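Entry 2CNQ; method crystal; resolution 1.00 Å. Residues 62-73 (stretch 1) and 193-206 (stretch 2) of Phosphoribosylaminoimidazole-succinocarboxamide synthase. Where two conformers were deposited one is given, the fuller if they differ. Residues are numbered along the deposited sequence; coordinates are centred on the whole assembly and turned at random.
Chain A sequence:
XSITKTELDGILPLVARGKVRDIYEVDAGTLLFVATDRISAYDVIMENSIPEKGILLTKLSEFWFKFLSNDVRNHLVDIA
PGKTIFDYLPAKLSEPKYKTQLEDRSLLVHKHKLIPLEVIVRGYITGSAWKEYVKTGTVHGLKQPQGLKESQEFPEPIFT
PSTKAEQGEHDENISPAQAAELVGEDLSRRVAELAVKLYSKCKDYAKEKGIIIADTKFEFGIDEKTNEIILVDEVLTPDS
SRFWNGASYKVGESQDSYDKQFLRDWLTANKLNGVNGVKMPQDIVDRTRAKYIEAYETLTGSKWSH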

# COMPACT_ATOMS: atom_id res chain seq x y z
N GLU A 62 -1.00 -3.99 -9.70
CA GLU A 62 -1.53 -4.07 -11.04
C GLU A 62 -2.86 -4.73 -11.07
O GLU A 62 -3.75 -4.32 -11.78
CB GLU A 62 -0.56 -4.77 -11.96
CG GLU A 62 0.69 -3.96 -12.22
CD GLU A 62 1.56 -4.67 -13.13
OE1 GLU A 62 1.42 -4.45 -14.35
OE2 GLU A 62 2.32 -5.50 -12.66
N PHE A 63 -3.01 -5.79 -10.28
CA PHE A 63 -4.27 -6.47 -10.21
C PHE A 63 -5.36 -5.51 -9.80
O PHE A 63 -6.43 -5.46 -10.39
CB PHE A 63 -4.19 -7.61 -9.24
CG PHE A 63 -5.51 -8.18 -8.92
CD1 PHE A 63 -6.20 -7.74 -7.82
CD2 PHE A 63 -6.10 -9.12 -9.74
CE1 PHE A 63 -7.45 -8.21 -7.55
CE2 PHE A 63 -7.34 -9.59 -9.46
CZ PHE A 63 -8.02 -9.11 -8.37
N TRP A 64 -5.10 -4.74 -8.76
CA TRP A 64 -6.11 -3.84 -8.27
C TRP A 64 -6.32 -2.68 -9.18
O TRP A 64 -7.45 -2.22 -9.31
CB TRP A 64 -5.78 -3.37 -6.89
CG TRP A 64 -5.84 -4.41 -5.87
CD1 TRP A 64 -4.80 -4.87 -5.17
CD2 TRP A 64 -6.99 -5.09 -5.37
NE1 TRP A 64 -5.21 -5.81 -4.27
CE2 TRP A 64 -6.56 -5.93 -4.36
CE3 TRP A 64 -8.34 -5.06 -5.69
CZ2 TRP A 64 -7.44 -6.69 -3.61
CZ3 TRP A 64 -9.20 -5.83 -4.95
CH2 TRP A 64 -8.75 -6.63 -3.94
N PHE A 65 -5.28 -2.17 -9.80
CA PHE A 65 -5.48 -1.10 -10.75
C PHE A 65 -6.43 -1.54 -11.83
O PHE A 65 -7.29 -0.80 -12.24
CB PHE A 65 -4.17 -0.66 -11.36
CG PHE A 65 -3.34 0.21 -10.49
CD1 PHE A 65 -3.85 1.37 -9.97
CD2 PHE A 65 -2.02 -0.08 -10.24
CE1 PHE A 65 -3.07 2.19 -9.22
CE2 PHE A 65 -1.24 0.73 -9.48
CZ PHE A 65 -1.78 1.86 -8.95
N LYS A 66 -6.26 -2.77 -12.28
CA LYS A 66 -7.10 -3.30 -13.30
C LYS A 66 -8.49 -3.52 -12.77
O LYS A 66 -9.47 -3.25 -13.46
CB LYS A 66 -6.48 -4.58 -13.80
CG LYS A 66 -7.27 -5.23 -14.91
CD LYS A 66 -6.63 -6.50 -15.41
CE LYS A 66 -5.27 -6.28 -16.04
NZ LYS A 66 -5.26 -5.31 -17.18
N PHE A 67 -8.61 -4.05 -11.56
CA PHE A 67 -9.90 -4.29 -10.95
C PHE A 67 -10.69 -3.02 -10.82
O PHE A 67 -11.90 -3.00 -10.96
CB PHE A 67 -9.68 -4.92 -9.60
CG PHE A 67 -10.91 -5.25 -8.87
CD1 PHE A 67 -11.68 -6.33 -9.20
CD2 PHE A 67 -11.31 -4.50 -7.81
CE1 PHE A 67 -12.81 -6.62 -8.48
CE2 PHE A 67 -12.43 -4.79 -7.09
CZ PHE A 67 -13.18 -5.83 -7.42
N LEU A 68 -9.98 -1.94 -10.54
CA LEU A 68 -10.58 -0.65 -10.31
C LEU A 68 -10.50 0.24 -11.52
O LEU A 68 -10.74 1.42 -11.41
CB LEU A 68 -9.88 0.02 -9.15
CG LEU A 68 -10.06 -0.72 -7.86
CD1 LEU A 68 -9.24 -0.04 -6.80
CD2 LEU A 68 -11.50 -0.81 -7.44
N SER A 69 -10.18 -0.30 -12.67
CA SER A 69 -9.85 0.56 -13.79
C SER A 69 -11.03 1.38 -14.25
O SER A 69 -10.84 2.46 -14.76
CB SER A 69 -9.31 -0.24 -14.95
OG SER A 69 -10.29 -1.11 -15.41
N ASN A 70 -12.24 0.89 -14.06
CA ASN A 70 -13.42 1.66 -14.39
C ASN A 70 -13.90 2.54 -13.27
O ASN A 70 -14.81 3.31 -13.45
CB ASN A 70 -14.55 0.74 -14.81
CG ASN A 70 -14.23 0.00 -16.06
OD1 ASN A 70 -13.59 0.56 -16.96
ND2 ASN A 70 -14.65 -1.25 -16.15
N ASP A 71 -13.29 2.44 -12.11
CA ASP A 71 -13.69 3.16 -10.95
C ASP A 71 -12.86 4.36 -10.70
O ASP A 71 -13.32 5.28 -10.07
CB ASP A 71 -13.61 2.26 -9.74
CG ASP A 71 -14.43 1.04 -9.92
OD1 ASP A 71 -15.65 1.20 -10.03
OD2 ASP A 71 -13.87 -0.04 -10.02
N VAL A 72 -11.62 4.35 -11.15
CA VAL A 72 -10.72 5.42 -10.87
C VAL A 72 -9.60 5.38 -11.87
O VAL A 72 -9.12 4.32 -12.22
CB VAL A 72 -10.21 5.35 -9.43
CG1 VAL A 72 -9.38 4.12 -9.22
CG2 VAL A 72 -9.50 6.59 -9.04
N ARG A 73 -9.22 6.54 -12.34
CA ARG A 73 -8.02 6.68 -13.12
C ARG A 73 -6.84 6.32 -12.27
O ARG A 73 -6.86 6.57 -11.09
CB ARG A 73 -7.83 8.11 -13.58
CG ARG A 73 -8.69 8.50 -14.75
CD ARG A 73 -8.31 9.87 -15.25
NE ARG A 73 -6.90 9.92 -15.62
CZ ARG A 73 -6.22 11.04 -15.81
NH1 ARG A 73 -6.81 12.21 -15.69
NH2 ARG A 73 -4.93 10.98 -16.11
N GLU A 193 -14.94 9.99 -0.23
CA GLU A 193 -15.98 9.20 -0.81
C GLU A 193 -15.42 8.22 -1.79
O GLU A 193 -15.85 7.09 -1.82
CB GLU A 193 -17.01 10.07 -1.44
CG GLU A 193 -17.78 10.80 -0.39
CD GLU A 193 -18.93 11.55 -0.92
OE1 GLU A 193 -19.71 12.04 -0.11
OE2 GLU A 193 -19.05 11.67 -2.15
N LEU A 194 -14.45 8.62 -2.57
CA LEU A 194 -13.88 7.74 -3.53
C LEU A 194 -13.15 6.64 -2.81
O LEU A 194 -13.25 5.49 -3.18
CB LEU A 194 -12.93 8.49 -4.43
CG LEU A 194 -12.19 7.65 -5.44
CD1 LEU A 194 -13.16 6.94 -6.35
CD2 LEU A 194 -11.26 8.50 -6.22
N ALA A 195 -12.39 6.99 -1.81
CA ALA A 195 -11.64 5.98 -1.11
C ALA A 195 -12.55 4.94 -0.53
O ALA A 195 -12.27 3.76 -0.61
CB ALA A 195 -10.81 6.63 -0.04
N VAL A 196 -13.64 5.35 0.08
CA VAL A 196 -14.55 4.40 0.65
C VAL A 196 -15.18 3.58 -0.44
O VAL A 196 -15.34 2.39 -0.27
CB VAL A 196 -15.59 5.08 1.53
CG1 VAL A 196 -16.73 4.17 1.83
CG2 VAL A 196 -14.91 5.57 2.79
N LYS A 197 -15.52 4.19 -1.54
CA LYS A 197 -16.10 3.45 -2.62
C LYS A 197 -15.16 2.39 -3.13
O LYS A 197 -15.54 1.26 -3.32
CB LYS A 197 -16.46 4.41 -3.72
CG LYS A 197 -17.32 3.78 -4.75
CD LYS A 197 -17.70 4.74 -5.83
CE LYS A 197 -18.71 5.73 -5.37
NZ LYS A 197 -19.34 6.40 -6.55
N LEU A 198 -13.91 2.77 -3.36
CA LEU A 198 -12.94 1.82 -3.84
C LEU A 198 -12.74 0.74 -2.83
O LEU A 198 -12.72 -0.43 -3.16
CB LEU A 198 -11.63 2.49 -4.15
CG LEU A 198 -11.67 3.58 -5.20
CD1 LEU A 198 -10.31 4.18 -5.36
CD2 LEU A 198 -12.17 3.05 -6.52
N TYR A 199 -12.56 1.12 -1.60
CA TYR A 199 -12.37 0.14 -0.57
C TYR A 199 -13.52 -0.82 -0.51
O TYR A 199 -13.31 -2.00 -0.44
CB TYR A 199 -12.20 0.82 0.79
CG TYR A 199 -12.30 -0.16 1.89
CD1 TYR A 199 -11.23 -0.90 2.26
CD2 TYR A 199 -13.48 -0.34 2.54
CE1 TYR A 199 -11.35 -1.85 3.25
CE2 TYR A 199 -13.62 -1.28 3.52
CZ TYR A 199 -12.54 -2.03 3.87
OH TYR A 199 -12.76 -2.95 4.84
N SER A 200 -14.73 -0.32 -0.50
CA SER A 200 -15.87 -1.20 -0.35
C SER A 200 -15.95 -2.18 -1.47
O SER A 200 -16.26 -3.34 -1.24
CB SER A 200 -17.14 -0.41 -0.27
OG SER A 200 -17.22 0.16 1.01
N LYS A 201 -15.70 -1.74 -2.68
CA LYS A 201 -15.73 -2.65 -3.80
C LYS A 201 -14.70 -3.72 -3.62
O LYS A 201 -14.96 -4.88 -3.85
CB LYS A 201 -15.48 -1.88 -5.07
CG LYS A 201 -15.47 -2.75 -6.27
CD LYS A 201 -15.35 -1.99 -7.56
CE LYS A 201 -15.14 -2.92 -8.70
NZ LYS A 201 -15.34 -2.29 -9.99
N CYS A 202 -13.51 -3.34 -3.23
CA CYS A 202 -12.47 -4.30 -3.05
C CYS A 202 -12.73 -5.20 -1.87
O CYS A 202 -12.45 -6.37 -1.92
CB CYS A 202 -11.13 -3.61 -2.92
SG CYS A 202 -10.67 -2.73 -4.38
N LYS A 203 -13.27 -4.63 -0.81
CA LYS A 203 -13.61 -5.38 0.37
C LYS A 203 -14.59 -6.46 0.03
O LYS A 203 -14.46 -7.59 0.46
CB LYS A 203 -14.20 -4.45 1.41
CG LYS A 203 -14.56 -5.15 2.70
CD LYS A 203 -15.42 -4.36 3.69
CE LYS A 203 -16.55 -3.52 3.09
NZ LYS A 203 -17.84 -4.23 2.93
N ASP A 204 -15.61 -6.13 -0.72
CA ASP A 204 -16.63 -7.11 -1.02
C ASP A 204 -16.06 -8.20 -1.88
O ASP A 204 -16.33 -9.36 -1.67
CB ASP A 204 -17.80 -6.45 -1.69
CG ASP A 204 -18.59 -5.62 -0.74
OD1 ASP A 204 -19.46 -4.89 -1.24
OD2 ASP A 204 -18.38 -5.70 0.49
N TYR A 205 -15.24 -7.82 -2.84
CA TYR A 205 -14.60 -8.77 -3.69
C TYR A 205 -13.72 -9.69 -2.88
O TYR A 205 -13.73 -10.90 -3.04
CB TYR A 205 -13.80 -8.03 -4.74
CG TYR A 205 -12.81 -8.90 -5.42
CD1 TYR A 205 -13.16 -9.73 -6.45
CD2 TYR A 205 -11.51 -8.92 -4.98
CE1 TYR A 205 -12.22 -10.55 -7.03
CE2 TYR A 205 -10.58 -9.73 -5.51
CZ TYR A 205 -10.94 -10.55 -6.55
OH TYR A 205 -10.05 -11.40 -7.11
N ALA A 206 -12.91 -9.10 -2.04
CA ALA A 206 -11.99 -9.88 -1.27
C ALA A 206 -12.71 -10.80 -0.32
O ALA A 206 -12.26 -11.91 -0.10
CB ALA A 206 -11.06 -9.00 -0.52
O HOH W 1 -14.12 -4.50 -11.39

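The end of one helix (62-67) and the turn that follows it pack across helix 193-206; the two axes are inclined at 110° and come no closer than 11.6 Å, a gap filled by large side chains, with about 600 Å² buried in all. Phe63 (chi1 t) points toward the partner helix and sets its ring against Tyr205, Phe63 CZ lying 3.3 Å from Tyr205 OH, a hydroxyl satisfied by a hydrogen bond elsewhere in the structure. Trp64 leaves its backbone sideways, but the long indole carries its six-membered ring inward: Trp64 CZ3 is 3.5 Å from Cys202 SG and Trp64 CH2 is 3.7 Å from Tyr205 CD2. The polarizable sulfur sits obliquely to the six-membered ring of Trp64, in a sulfur-aromatic contact. One turn on from Phe63, Phe67 also points toward the helix. Its ring meets Tyr205 (Phe67 CZ to Tyr205 CB, 3.5 Å), while Lys201 NZ stands over its face in a cation-pi contact, 5.0 Å from the centroid of the Phe67 ring. Water 1 links the same pair, donating to Phe67 O at 2.7 Å and accepting from Lys201 NZ at 2.9 Å. At Leu68 the chain leaves helical geometry; the leucine's end reaches in, with Leu68 CD2 3.7 Å from Cys202 SG and 4.0 Å from Leu198 CD2, a buried, wholly apolar fit. Ser69 points away and stays exposed. Asp71 turns back toward the helix and supplies the salt bridge: Lys201 NZ donates to Asp71 OD2 at 2.7 Å. An all-trans Lys201 spans the distance, its methylenes passing Phe67 and Leu68 before the charge reaches the partly exposed carboxylate. Asp71 CB also rests 3.6 Å from Leu198 CD2. Buried Val72 completes the apolar contact, its two methyls each nearest a different leucine of the helix: Val72 CG2 is 3.8 Å from Leu194 CD2 and Val72 CG1 is 4.0 Å from Leu198 CD1.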